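Local coordinates for DUF2790 domain-containing protein (Pseudomonas aeruginosa, PDB 4F98) that is of unknown function, belongs to the DUF2790 family and folds as a small antiparallel beta sheet that packs as a pair of subunits, at residues V45-E48 / L54-I57. Residues are numbered along the deposited sequence; the frame is centred on the assembly and turned at random.
Sequences VVYE and LHKI
The Y47 ring lies against the H55 side chain, with H55 CB over one face of the phenol and 3.5 Å from Y47 CE2, a CH-pi contact. The two rings are nearly parallel, their planes at 17°, but are slid so far apart that they barely overlap; Y47 OH sits over the imidazole face, 3.7 Å from H55 CG. Y47 reaches across because its CG is wedged between its own backbone N and carbonyl carbon (chi1 75°), which swings the ring over the neighbouring strand.

The pair is a hydrogen-bonded one of the antiparallel hairpin 40-48/54-62. Y47 N gives a bond to H55 O and H55 N one to Y47 O, the latter more bent at 142°; V45 and I57 repeat the pattern with two straighter bonds. On this same face I57 CG1 packs 3.9 Å from V45 CB, while I57 CD1 approaches Y47 CE2 obliquely. V45, Y47 and I57 suit this face because W62 of the second subunit packs on all three, burying apolar surface; H55 keeps its imidazole nitrogens for polar partners.

The other face carries V46, K56, E48 and L54. L54 CD2 rests 3.7 Å from E48 CB, so the aliphatic root of the glutamate serves as an apolar surface while its OE1 accepts a hydrogen bond from N27 ND2. K56 likewise lends its CB to V46 CG2 and sends its amine to the L12 and G9 carbonyls.

With H55 ND1 hydrogen-bonded to E15 and NE2 to D49, the imidazole is held in its rotation, and the two acidic partners would probably favour its protonated form beside the tyrosine.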
loop_
_atom_site.group_PDB
_atom_site.type_symbol
_atom_site.label_atom_id
_atom_site.label_comp_id
_atom_site.label_asym_id
_atom_site.label_seq_id
_atom_site.Cartn_x
_atom_site.Cartn_y
_atom_site.Cartn_z
ATOM N N VAL A 45 3.243 5.230 8.427
ATOM C CA VAL A 45 1.927 5.656 8.860
ATOM C C VAL A 45 1.953 6.009 10.344
ATOM O O VAL A 45 2.559 5.296 11.136
ATOM C CB VAL A 45 0.855 4.575 8.582
ATOM C CG1 VAL A 45 -0.484 4.915 9.272
ATOM C CG2 VAL A 45 0.676 4.384 7.075
ATOM N N VAL A 46 1.335 7.138 10.707
ATOM C CA VAL A 46 0.969 7.413 12.089
ATOM C C VAL A 46 -0.548 7.400 12.161
ATOM O O VAL A 46 -1.209 8.121 11.418
ATOM C CB VAL A 46 1.539 8.723 12.624
ATOM C CG1 VAL A 46 1.086 8.974 14.091
ATOM C CG2 VAL A 46 3.067 8.720 12.463
ATOM N N TYR A 47 -1.094 6.573 13.040
ATOM C CA TYR A 47 -2.540 6.482 13.237
ATOM C C TYR A 47 -2.893 6.618 14.720
ATOM O O TYR A 47 -2.076 6.365 15.599
ATOM C CB TYR A 47 -3.121 5.195 12.585
ATOM C CG TYR A 47 -2.860 3.919 13.321
ATOM C CD1 TYR A 47 -3.720 3.486 14.330
ATOM C CD2 TYR A 47 -1.739 3.147 13.026
ATOM C CE1 TYR A 47 -3.464 2.320 15.032
ATOM C CE2 TYR A 47 -1.482 1.956 13.732
ATOM C CZ TYR A 47 -2.334 1.562 14.737
ATOM O OH TYR A 47 -2.096 0.416 15.445
ATOM N N GLU A 48 -4.148 6.985 14.952
ATOM C CA GLU A 48 -4.751 7.148 16.275
ATOM C C GLU A 48 -5.732 6.012 16.469
ATOM O O GLU A 48 -6.557 5.760 15.575
ATOM C CB GLU A 48 -5.486 8.488 16.329
ATOM C CG GLU A 48 -6.239 8.773 17.620
ATOM C CD GLU A 48 -7.226 9.903 17.511
ATOM O OE1 GLU A 48 -7.478 10.409 16.397
ATOM O OE2 GLU A 48 -7.767 10.291 18.576
ATOM N N LEU A 54 -1.444 7.160 19.873
ATOM C CA LEU A 54 -0.815 7.209 18.554
ATOM C C LEU A 54 0.150 6.057 18.362
ATOM O O LEU A 54 0.752 5.568 19.309
ATOM C CB LEU A 54 -0.092 8.531 18.344
ATOM C CG LEU A 54 -0.941 9.793 18.491
ATOM C CD1 LEU A 54 -0.118 11.016 18.122
ATOM C CD2 LEU A 54 -2.228 9.752 17.678
ATOM N N HIS A 55 0.287 5.650 17.103
ATOM C CA HIS A 55 1.130 4.527 16.718
ATOM C C HIS A 55 1.835 4.848 15.410
ATOM O O HIS A 55 1.172 5.300 14.465
ATOM C CB HIS A 55 0.270 3.281 16.489
ATOM C CG HIS A 55 -0.580 2.904 17.662
ATOM N ND1 HIS A 55 -0.168 1.995 18.607
ATOM C CD2 HIS A 55 -1.815 3.305 18.046
ATOM C CE1 HIS A 55 -1.111 1.853 19.528
ATOM N NE2 HIS A 55 -2.117 2.646 19.213
ATOM N N LYS A 56 3.150 4.675 15.377
ATOM C CA LYS A 56 3.951 4.814 14.165
ATOM C C LYS A 56 4.371 3.435 13.685
ATOM O O LYS A 56 4.964 2.663 14.450
ATOM C CB LYS A 56 5.194 5.658 14.440
ATOM C CG LYS A 56 6.165 5.837 13.251
ATOM C CD LYS A 56 7.477 6.561 13.673
ATOM C CE LYS A 56 7.302 8.033 13.861
ATOM N NZ LYS A 56 8.449 8.658 14.534
ATOM N N ILE A 57 4.099 3.153 12.417
ATOM C CA ILE A 57 4.460 1.878 11.773
ATOM C C ILE A 57 5.139 2.189 10.441
ATOM O O ILE A 57 4.844 3.209 9.812
ATOM C CB ILE A 57 3.248 0.949 11.611
ATOM C CG1 ILE A 57 2.087 1.662 10.908
ATOM C CG2 ILE A 57 2.809 0.412 12.992
ATOM C CD1 ILE A 57 0.935 0.750 10.488
#